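Local structure of LysR family transcriptional regulator (Vibrio vulnificus, 5B7H) at residues Q17-I23 / L66-A72; L30-L34 / V214-L219; V84-F90 / A190-L196. The protein probably acts as a DNA-binding transcription regulator of the LysR family, an OxyR-type factor linked to hydrogen peroxide and represented here by its regulatory domain. The protein carries 1 engineered substitution. All coordinates share one frame. Residue numbers count along the deposited sequence, not the author numbering.

Contact 1: residues Q17-I23 / L66-A72; sequences QLKLGCI and LDVLILA
Two extended segments run parallel here: the axes of strands 17-22 and 68-72 approach to 4.6 Å, with 19° between their directions. The register pairs L20 with V68, G21 with L69 and C22 with I70, at CA-CA separations of 5.1, 4.5 and 4.9 Å.

Backbone hydrogen bonds follow the parallel ladder: G21 N to V68 O (2.9 Å) and I70 N to G21 O (2.8 Å). Upstream, D67 departs from extended geometry (phi/psi -90/-37), and K19 O accepts D67 N at 2.8 Å and, weakly, V68 N at 3.3 Å. The D67 side chain (chi1 m) returns the bond, OD2 taking K19 N at 2.9 Å and an almost straight angle. At the other end I23 N lies 3.7 Å from I70 O, and neither atom has a hydrogen-bonding partner in the model.

Apolar contacts divide between the two faces. L20 (chi1 t) brings CD1 to 3.9 Å from V68 CG1 and 4.0 Å from I70 CD1, while C22 SG meets I70 CB at 4.1 Å; helices 27-41 and 205-217 pack on this face. On the opposite face, a CB modelled on G21 would fall 2.8 Å from L66 CD1 and 2.9 Å from L69 CD2, so the bare backbone makes room for both leucines. Past the last bridge, I23 (chi1 p) turns toward the other strand, its CD1 3.8 Å from A72 CB.

Strand 45-51 pairs with the other edge of 16-22, giving the order 45-51, 16-22, 68-73. With helices 27-41 and 54-62 as connections, this is the beta-alpha-beta core of a Rossmann-like subdomain, as in type 2 periplasmic-binding-protein folds.

Contact 2: residues L30-L34 / V214-L219; sequences LLCDL and VVSELL
Both segments are helical in backbone, 30-34 within helix 27-41 and 214 onward at the C-terminal end of the chain. Within them, L34 N donates to L30 O (3.0 Å) and L218 N to V215 O (2.9 Å). The nearest CA pairs are L34 with V215 (6.7 Å) and D33 with L218 (7.1 Å), close enough for apolar side chains to meet.

L30 and L34 share the t,p rotamer. L30 puts CD2 4.0 Å from V215 CG1 and CD1 3.8 Å from L218 CB; L34 CD1 reaches V214 CG1 at 3.7 Å and V215 CG2 at 4.0 Å. L218 (m,t) points toward 30-34, its CD1 4.1 Å from L34 CB and its CD2 4.0 Å from D33 CB.

Beside the apolar contacts, two waters lie between D33 OD1 and L218 O, each within 3.2 Å of both atoms; D33 OD1 also accepts a hydrogen bond from H172. E217 forms a salt bridge with R41. This apolar helix-to-helix contact brings the C-terminal helix 205-217 against helix 27-41 on one sheet face, where L30 and L34 rest on I70 of strand 68-73 and V215 meets V85 of strand 81-95.

Contact 3: residues V84-F90 / A190-L196; sequences VVGQDPF and AYRDIGL
Two long strands cross between the subdomains of LysR-type regulatory domains, and this contact joins them: 84-90 and 191-196 run antiparallel, axes 4.4 Å apart and 153° between directions. G86-I194 and D88-R192 are hydrogen-bonded pairs; Q87-D193 and P89-Y191 are non-hydrogen-bonded.

A classic beta bulge interrupts the ladder. V85 (phi/psi -118/-14) and G86 (178/-178) both face I194, whose O accepts V85 N at 2.8 Å and, weakly, G86 N at 3.4 Å; I194 N returns to G86 O (2.9 Å). Beyond it run D88 N to R192 O (2.8 Å), R192 N to D88 O (2.9 Å) and F90 N to A190 O (3.0 Å).

On one face, R192 (p,t,t) directs both NE and NH2 to D88 OD2, each 2.9 Å away, in a salt bridge; D88 OD1 also hydrogen-bonds M168 N, and R192 NH1 hydrogen-bonds T25 OG1. On the other, Q87 NE2 donates to D193 OD1 (3.1 Å). Two crossover strands linking the subdomains are characteristic of the type 2 periplasmic-binding-protein fold.

Overall arrangement
Contacts 1 and 3 meet where strands 68-73 and 180-198 lie side by side: L71 O is 2.9 Å from G195 N, a probable hydrogen bond, so the parallel core passes directly into the crossover strands of the same sheet. I70 is one shared apolar point, its CG2 3.9 Å from I194 CG2 and 4.0 Å from L30 CD2. Contact 2 lies on the sheet, with V215 CG1 3.6 Å from V85 CG2 at the bulge and L219 CD1 3.8 Å from I194 CB. Contact centres are about 13 Å (1-2), 16 Å (1-3) and 12 Å (2-3) apart. A bound sulfate lies about 3 Å from the I23 side chain, and a sulfate about 5 Å from that of R192; sulfate probably comes from crystallisation, though it may mark a pocket.

Contact 1: residues Q17-I23 / L66-A72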
loop_
_atom_site.group_PDB
_atom_site.type_symbol
_atom_site.label_atom_id
_atom_site.label_comp_id
_atom_site.label_asym_id
_atom_site.label_seq_id
_atom_site.Cartn_x
_atom_site.Cartn_y
_atom_site.Cartn_z
ATOM N N GLN A 17 -17.347 16.952 -8.276
ATOM C CA GLN A 17 -16.283 16.379 -7.469
ATOM C C GLN A 17 -16.877 15.589 -6.310
ATOM O O GLN A 17 -17.888 15.985 -5.728
ATOM C CB GLN A 17 -15.436 17.504 -6.967
ATOM C CG GLN A 17 -14.287 17.134 -6.128
ATOM C CD GLN A 17 -13.543 18.376 -5.724
ATOM O OE1 GLN A 17 -12.716 18.890 -6.490
ATOM N NE2 GLN A 17 -13.836 18.883 -4.520
ATOM N N LEU A 18 -16.247 14.454 -5.993
ATOM C CA LEU A 18 -16.623 13.645 -4.847
ATOM C C LEU A 18 -15.351 13.317 -4.078
ATOM O O LEU A 18 -14.363 12.932 -4.711
ATOM C CB LEU A 18 -17.279 12.369 -5.366
ATOM C CG LEU A 18 -18.176 11.549 -4.490
ATOM C CD1 LEU A 18 -19.338 12.444 -4.084
ATOM C CD2 LEU A 18 -18.653 10.360 -5.314
ATOM N N LYS A 19 -15.369 13.488 -2.746
ATOM C CA LYS A 19 -14.297 13.056 -1.857
ATOM C C LYS A 19 -14.639 11.688 -1.283
ATOM O O LYS A 19 -15.578 11.548 -0.502
ATOM C CB LYS A 19 -13.991 14.081 -0.748
ATOM C CG LYS A 19 -13.530 15.432 -1.336
ATOM C CD LYS A 19 -13.498 16.522 -0.298
ATOM C CE LYS A 19 -12.487 17.597 -0.622
ATOM N NZ LYS A 19 -12.494 18.610 0.469
ATOM N N LEU A 20 -13.836 10.700 -1.611
ATOM C CA LEU A 20 -14.139 9.316 -1.246
ATOM C C LEU A 20 -12.989 8.761 -0.421
ATOM O O LEU A 20 -11.831 8.872 -0.823
ATOM C CB LEU A 20 -14.362 8.452 -2.522
ATOM C CG LEU A 20 -14.717 6.989 -2.263
ATOM C CD1 LEU A 20 -15.647 6.509 -3.442
ATOM C CD2 LEU A 20 -13.479 6.112 -2.181
ATOM N N GLY A 21 -13.310 8.138 0.709
ATOM C CA GLY A 21 -12.329 7.514 1.574
ATOM C C GLY A 21 -12.417 6.003 1.434
ATOM O O GLY A 21 -13.495 5.447 1.234
ATOM N N CYS A 22 -11.290 5.340 1.611
ATOM C CA CYS A 22 -11.268 3.894 1.494
ATOM C C CYS A 22 -10.134 3.315 2.330
ATOM O O CYS A 22 -9.102 3.967 2.511
ATOM C CB CYS A 22 -11.071 3.554 0.011
ATOM S SG CYS A 22 -11.260 1.778 -0.411
ATOM N N ILE A 23 -10.344 2.116 2.874
ATOM C CA ILE A 23 -9.363 1.467 3.762
ATOM C C ILE A 23 -8.183 0.853 3.017
ATOM O O ILE A 23 -8.279 0.500 1.824
ATOM C CB ILE A 23 -10.024 0.405 4.664
ATOM C CG1 ILE A 23 -10.687 -0.667 3.825
ATOM C CG2 ILE A 23 -11.048 1.114 5.605
ATOM C CD1 ILE A 23 -11.177 -1.847 4.709
ATOM N N LEU A 66 -15.032 14.149 4.080
ATOM C CA LEU A 66 -15.226 13.232 2.973
ATOM C C LEU A 66 -16.723 13.140 2.738
ATOM O O LEU A 66 -17.513 13.398 3.644
ATOM C CB LEU A 66 -14.684 11.835 3.308
ATOM C CG LEU A 66 -13.180 11.835 3.619
ATOM C CD1 LEU A 66 -12.731 10.445 4.168
ATOM C CD2 LEU A 66 -12.404 12.148 2.333
ATOM N N ASP A 67 -17.111 12.782 1.506
ATOM C CA ASP A 67 -18.519 12.583 1.140
ATOM C C ASP A 67 -18.985 11.151 1.347
ATOM O O ASP A 67 -20.133 10.939 1.688
ATOM C CB ASP A 67 -18.738 12.887 -0.354
ATOM C CG ASP A 67 -18.533 14.336 -0.687
ATOM O OD1 ASP A 67 -19.283 15.161 -0.112
ATOM O OD2 ASP A 67 -17.644 14.687 -1.500
ATOM N N VAL A 68 -18.145 10.155 1.091
ATOM C CA VAL A 68 -18.580 8.769 1.116
ATOM C C VAL A 68 -17.349 7.911 1.340
ATOM O O VAL A 68 -16.225 8.298 0.982
ATOM C CB VAL A 68 -19.310 8.407 -0.207
ATOM C CG1 VAL A 68 -18.355 8.561 -1.430
ATOM C CG2 VAL A 68 -19.958 7.037 -0.199
ATOM N N LEU A 69 -17.551 6.753 1.942
ATOM C CA LEU A 69 -16.489 5.795 2.223
ATOM C C LEU A 69 -16.823 4.481 1.560
ATOM O O LEU A 69 -17.996 4.112 1.435
ATOM C CB LEU A 69 -16.354 5.501 3.736
ATOM C CG LEU A 69 -16.335 6.743 4.662
ATOM C CD1 LEU A 69 -16.302 6.278 6.141
ATOM C CD2 LEU A 69 -15.131 7.635 4.286
ATOM N N ILE A 70 -15.782 3.750 1.182
ATOM C CA ILE A 70 -15.872 2.334 0.849
ATOM C C ILE A 70 -15.139 1.612 1.965
ATOM O O ILE A 70 -13.910 1.794 2.146
ATOM C CB ILE A 70 -15.318 2.015 -0.550
ATOM C CG1 ILE A 70 -16.136 2.741 -1.634
ATOM C CG2 ILE A 70 -15.304 0.499 -0.725
ATOM C CD1 ILE A 70 -15.568 2.559 -3.132
ATOM N N LEU A 71 -15.893 0.824 2.724
ATOM C CA LEU A 71 -15.385 0.130 3.898
ATOM C C LEU A 71 -15.630 -1.358 3.751
ATOM O O LEU A 71 -16.467 -1.807 2.969
ATOM C CB LEU A 71 -16.136 0.598 5.176
ATOM C CG LEU A 71 -16.026 2.075 5.608
ATOM C CD1 LEU A 71 -16.680 2.302 6.942
ATOM C CD2 LEU A 71 -14.559 2.468 5.691
ATOM N N ALA A 72 -14.877 -2.127 4.538
ATOM C CA ALA A 72 -15.272 -3.502 4.856
ATOM C C ALA A 72 -16.230 -3.497 6.051
ATOM O O ALA A 72 -15.995 -2.807 7.051
ATOM C CB ALA A 72 -14.030 -4.357 5.141
HETATM O O HOH W 1 -16.527 17.257 -2.947
#

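Contact 2: residues L30-L34 / V214-L219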
loop_
_atom_site.group_PDB
_atom_site.type_symbol
_atom_site.label_atom_id
_atom_site.label_comp_id
_atom_site.label_asym_id
_atom_site.label_seq_id
_atom_site.Cartn_x
_atom_site.Cartn_y
_atom_site.Cartn_z
ATOM N N LEU A 30 -9.580 -2.343 -5.511
ATOM C CA LEU A 30 -10.867 -2.016 -6.104
ATOM C C LEU A 30 -10.889 -0.644 -6.758
ATOM O O LEU A 30 -11.597 -0.447 -7.761
ATOM C CB LEU A 30 -11.928 -2.083 -5.002
ATOM C CG LEU A 30 -13.339 -1.624 -5.308
ATOM C CD1 LEU A 30 -13.989 -2.561 -6.328
ATOM C CD2 LEU A 30 -14.174 -1.614 -3.988
ATOM N N LEU A 31 -10.169 0.348 -6.200
ATOM C CA LEU A 31 -10.295 1.697 -6.756
ATOM C C LEU A 31 -9.682 1.834 -8.133
ATOM O O LEU A 31 -10.136 2.688 -8.903
ATOM C CB LEU A 31 -9.699 2.741 -5.801
ATOM C CG LEU A 31 -10.430 2.831 -4.456
ATOM C CD1 LEU A 31 -9.721 3.946 -3.630
ATOM C CD2 LEU A 31 -11.923 3.149 -4.612
ATOM N N CYS A 32 -8.709 0.994 -8.478
ATOM C CA CYS A 32 -8.173 1.024 -9.830
ATOM C C CYS A 32 -9.295 0.722 -10.811
ATOM O O CYS A 32 -9.471 1.422 -11.824
ATOM C CB CYS A 32 -7.087 -0.055 -9.977
ATOM S SG CYS A 32 -5.573 0.229 -9.023
ATOM N N ASP A 33 -10.085 -0.322 -10.495
ATOM C CA ASP A 33 -11.176 -0.738 -11.382
ATOM C C ASP A 33 -12.272 0.321 -11.406
ATOM O O ASP A 33 -12.838 0.625 -12.471
ATOM C CB ASP A 33 -11.796 -2.057 -10.873
ATOM C CG ASP A 33 -10.812 -3.229 -10.817
ATOM O OD1 ASP A 33 -10.958 -4.036 -9.851
ATOM O OD2 ASP A 33 -9.948 -3.351 -11.722
ATOM N N LEU A 34 -12.566 0.900 -10.234
ATOM C CA LEU A 34 -13.584 1.941 -10.150
ATOM C C LEU A 34 -13.226 3.129 -11.032
ATOM O O LEU A 34 -14.071 3.636 -11.773
ATOM C CB LEU A 34 -13.814 2.327 -8.674
ATOM C CG LEU A 34 -14.861 3.436 -8.503
ATOM C CD1 LEU A 34 -16.239 3.053 -9.020
ATOM C CD2 LEU A 34 -14.928 3.834 -6.965
ATOM N N VAL A 214 -22.286 0.846 -9.470
ATOM C CA VAL A 214 -21.026 0.644 -10.196
ATOM C C VAL A 214 -20.080 -0.273 -9.425
ATOM O O VAL A 214 -19.523 -1.240 -9.964
ATOM C CB VAL A 214 -20.357 2.007 -10.471
ATOM C CG1 VAL A 214 -18.980 1.767 -11.078
ATOM C CG2 VAL A 214 -21.197 2.838 -11.441
ATOM N N VAL A 215 -19.926 -0.025 -8.124
ATOM C CA VAL A 215 -19.020 -0.825 -7.322
ATOM C C VAL A 215 -19.518 -2.252 -7.231
ATOM O O VAL A 215 -18.729 -3.195 -7.318
ATOM C CB VAL A 215 -18.857 -0.190 -5.928
ATOM C CG1 VAL A 215 -18.026 -1.099 -5.013
ATOM C CG2 VAL A 215 -18.217 1.171 -6.070
ATOM N N SER A 216 -20.841 -2.434 -7.079
ATOM C CA SER A 216 -21.387 -3.786 -7.012
ATOM C C SER A 216 -21.009 -4.604 -8.247
ATOM O O SER A 216 -20.767 -5.813 -8.139
ATOM C CB SER A 216 -22.905 -3.699 -6.824
ATOM O OG SER A 216 -23.587 -3.534 -8.056
ATOM N N GLU A 217 -20.897 -3.949 -9.409
ATOM C CA GLU A 217 -20.531 -4.674 -10.631
ATOM C C GLU A 217 -19.050 -5.064 -10.678
ATOM O O GLU A 217 -18.678 -5.952 -11.459
ATOM C CB GLU A 217 -20.937 -3.847 -11.863
ATOM C CG GLU A 217 -22.451 -3.674 -12.018
ATOM C CD GLU A 217 -22.845 -2.389 -12.784
ATOM O OE1 GLU A 217 -21.967 -1.767 -13.432
ATOM O OE2 GLU A 217 -24.037 -1.990 -12.729
ATOM N N LEU A 218 -18.215 -4.476 -9.840
ATOM C CA LEU A 218 -16.794 -4.807 -9.780
ATOM C C LEU A 218 -16.462 -5.901 -8.784
ATOM O O LEU A 218 -15.295 -6.299 -8.692
ATOM C CB LEU A 218 -16.006 -3.557 -9.358
ATOM C CG LEU A 218 -16.222 -2.398 -10.335
ATOM C CD1 LEU A 218 -15.645 -1.146 -9.765
ATOM C CD2 LEU A 218 -15.608 -2.713 -11.694
ATOM N N LEU A 219 -17.441 -6.369 -8.016
ATOM C CA LEU A 219 -17.214 -7.408 -7.039
ATOM C C LEU A 219 -17.935 -8.700 -7.412
ATOM O O LEU A 219 -18.623 -8.766 -8.442
ATOM C CB LEU A 219 -17.767 -6.932 -5.712
ATOM C CG LEU A 219 -17.014 -5.756 -5.139
ATOM C CD1 LEU A 219 -17.833 -5.144 -3.938
ATOM C CD2 LEU A 219 -15.709 -6.298 -4.669
ATOM O OXT LEU A 219 -17.843 -9.699 -6.678
HETATM O O HOH W 2 -12.506 -4.957 -7.762
HETATM O O HOH W 3 -13.311 -5.879 -10.668
#

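Contact 3: residues V84-F90 / A190-L196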
loop_
_atom_site.group_PDB
_atom_site.type_symbol
_atom_site.label_atom_id
_atom_site.label_comp_id
_atom_site.label_asym_id
_atom_site.label_seq_id
_atom_site.Cartn_x
_atom_site.Cartn_y
_atom_site.Cartn_z
ATOM N N VAL A 84 -24.446 -2.344 1.534
ATOM C CA VAL A 84 -23.530 -3.415 1.160
ATOM C C VAL A 84 -23.655 -3.658 -0.335
ATOM O O VAL A 84 -24.762 -3.782 -0.866
ATOM C CB VAL A 84 -23.872 -4.685 1.929
ATOM C CG1 VAL A 84 -23.096 -5.895 1.389
ATOM C CG2 VAL A 84 -23.583 -4.448 3.416
ATOM N N VAL A 85 -22.513 -3.747 -1.012
ATOM C CA VAL A 85 -22.494 -3.838 -2.473
ATOM C C VAL A 85 -21.878 -5.118 -2.972
ATOM O O VAL A 85 -22.035 -5.433 -4.166
ATOM C CB VAL A 85 -21.757 -2.631 -3.099
ATOM C CG1 VAL A 85 -22.588 -1.327 -2.860
ATOM C CG2 VAL A 85 -20.303 -2.464 -2.516
ATOM N N GLY A 86 -21.199 -5.863 -2.125
ATOM C CA GLY A 86 -20.722 -7.171 -2.565
ATOM C C GLY A 86 -19.917 -7.857 -1.479
ATOM O O GLY A 86 -19.786 -7.366 -0.361
ATOM N N GLN A 87 -19.412 -9.037 -1.827
ATOM C CA GLN A 87 -18.684 -9.869 -0.883
ATOM C C GLN A 87 -17.320 -10.158 -1.501
ATOM O O GLN A 87 -17.230 -10.398 -2.711
ATOM C CB GLN A 87 -19.468 -11.189 -0.667
ATOM C CG GLN A 87 -20.783 -11.020 0.128
ATOM C CD GLN A 87 -21.856 -10.290 -0.670
ATOM O OE1 GLN A 87 -22.192 -10.691 -1.803
ATOM N NE2 GLN A 87 -22.381 -9.173 -0.105
ATOM N N ASP A 88 -16.281 -10.163 -0.672
ATOM C CA ASP A 88 -14.896 -10.346 -1.092
ATOM C C ASP A 88 -14.398 -11.573 -0.336
ATOM O O ASP A 88 -14.224 -11.516 0.886
ATOM C CB ASP A 88 -14.141 -9.064 -0.695
ATOM C CG ASP A 88 -12.652 -9.020 -1.116
ATOM O OD1 ASP A 88 -12.235 -9.644 -2.129
ATOM O OD2 ASP A 88 -11.929 -8.276 -0.392
ATOM N N PRO A 89 -14.224 -12.700 -0.997
ATOM C CA PRO A 89 -13.803 -13.923 -0.309
ATOM C C PRO A 89 -12.429 -13.803 0.331
ATOM O O PRO A 89 -11.578 -13.045 -0.136
ATOM C CB PRO A 89 -13.765 -14.969 -1.430
ATOM C CG PRO A 89 -14.686 -14.446 -2.435
ATOM C CD PRO A 89 -14.549 -12.934 -2.404
ATOM N N PHE A 90 -12.193 -14.627 1.363
ATOM C CA PHE A 90 -10.875 -14.762 1.975
ATOM C C PHE A 90 -10.211 -16.036 1.474
ATOM O O PHE A 90 -10.876 -17.071 1.262
ATOM C CB PHE A 90 -10.991 -14.872 3.495
ATOM C CG PHE A 90 -11.293 -13.570 4.180
ATOM C CD1 PHE A 90 -12.414 -13.407 4.930
ATOM C CD2 PHE A 90 -10.423 -12.503 4.059
ATOM C CE1 PHE A 90 -12.688 -12.183 5.565
ATOM C CE2 PHE A 90 -10.711 -11.288 4.702
ATOM C CZ PHE A 90 -11.838 -11.150 5.457
ATOM N N ALA A 190 -15.749 -18.287 3.401
ATOM C CA ALA A 190 -15.675 -17.122 4.256
ATOM C C ALA A 190 -15.322 -15.903 3.414
ATOM O O ALA A 190 -14.647 -16.008 2.387
ATOM C CB ALA A 190 -14.574 -17.287 5.245
ATOM N N TYR A 191 -15.778 -14.744 3.871
ATOM C CA TYR A 191 -15.699 -13.542 3.047
ATOM C C TYR A 191 -15.912 -12.346 3.955
ATOM O O TYR A 191 -16.331 -12.489 5.110
ATOM C CB TYR A 191 -16.774 -13.605 1.947
ATOM C CG TYR A 191 -18.215 -13.567 2.481
ATOM C CD1 TYR A 191 -18.911 -14.750 2.694
ATOM C CD2 TYR A 191 -18.859 -12.366 2.793
ATOM C CE1 TYR A 191 -20.208 -14.725 3.200
ATOM C CE2 TYR A 191 -20.182 -12.333 3.305
ATOM C CZ TYR A 191 -20.832 -13.523 3.495
ATOM O OH TYR A 191 -22.125 -13.502 3.989
ATOM N N ARG A 192 -15.693 -11.148 3.391
ATOM C CA ARG A 192 -16.059 -9.887 4.044
ATOM C C ARG A 192 -17.041 -9.148 3.136
ATOM O O ARG A 192 -16.933 -9.188 1.905
ATOM C CB ARG A 192 -14.845 -8.973 4.397
ATOM C CG ARG A 192 -14.004 -8.628 3.163
ATOM C CD ARG A 192 -12.847 -7.746 3.578
ATOM N NE ARG A 192 -12.072 -7.447 2.388
ATOM C CZ ARG A 192 -11.089 -6.547 2.337
ATOM N NH1 ARG A 192 -10.750 -5.842 3.413
ATOM N NH2 ARG A 192 -10.447 -6.332 1.194
ATOM N N ASP A 193 -18.027 -8.490 3.732
ATOM C CA ASP A 193 -18.891 -7.578 2.989
ATOM C C ASP A 193 -18.142 -6.284 2.686
ATOM O O ASP A 193 -17.314 -5.813 3.470
ATOM C CB ASP A 193 -20.116 -7.207 3.822
ATOM C CG ASP A 193 -21.196 -8.251 3.821
ATOM O OD1 ASP A 193 -21.342 -9.061 2.862
ATOM O OD2 ASP A 193 -21.980 -8.257 4.820
ATOM N N ILE A 194 -18.418 -5.712 1.523
ATOM C CA ILE A 194 -17.902 -4.415 1.146
ATOM C C ILE A 194 -19.109 -3.491 1.055
ATOM O O ILE A 194 -20.145 -3.858 0.473
ATOM C CB ILE A 194 -17.223 -4.518 -0.238
ATOM C CG1 ILE A 194 -16.148 -5.623 -0.242
ATOM C CG2 ILE A 194 -16.651 -3.117 -0.654
ATOM C CD1 ILE A 194 -15.068 -5.413 0.726
ATOM N N GLY A 195 -18.969 -2.276 1.580
ATOM C CA GLY A 195 -20.100 -1.378 1.490
ATOM C C GLY A 195 -19.698 0.069 1.342
ATOM O O GLY A 195 -18.547 0.435 1.541
ATOM N N LEU A 196 -20.687 0.878 0.973
ATOM C CA LEU A 196 -20.549 2.327 0.914
ATOM C C LEU A 196 -21.225 2.907 2.154
ATOM O O LEU A 196 -22.271 2.416 2.595
ATOM C CB LEU A 196 -21.190 2.957 -0.329
ATOM C CG LEU A 196 -20.230 2.993 -1.543
ATOM C CD1 LEU A 196 -19.852 1.541 -2.033
ATOM C CD2 LEU A 196 -20.869 3.864 -2.678
HETATM O O HOH W 4 -13.376 -18.479 1.271
#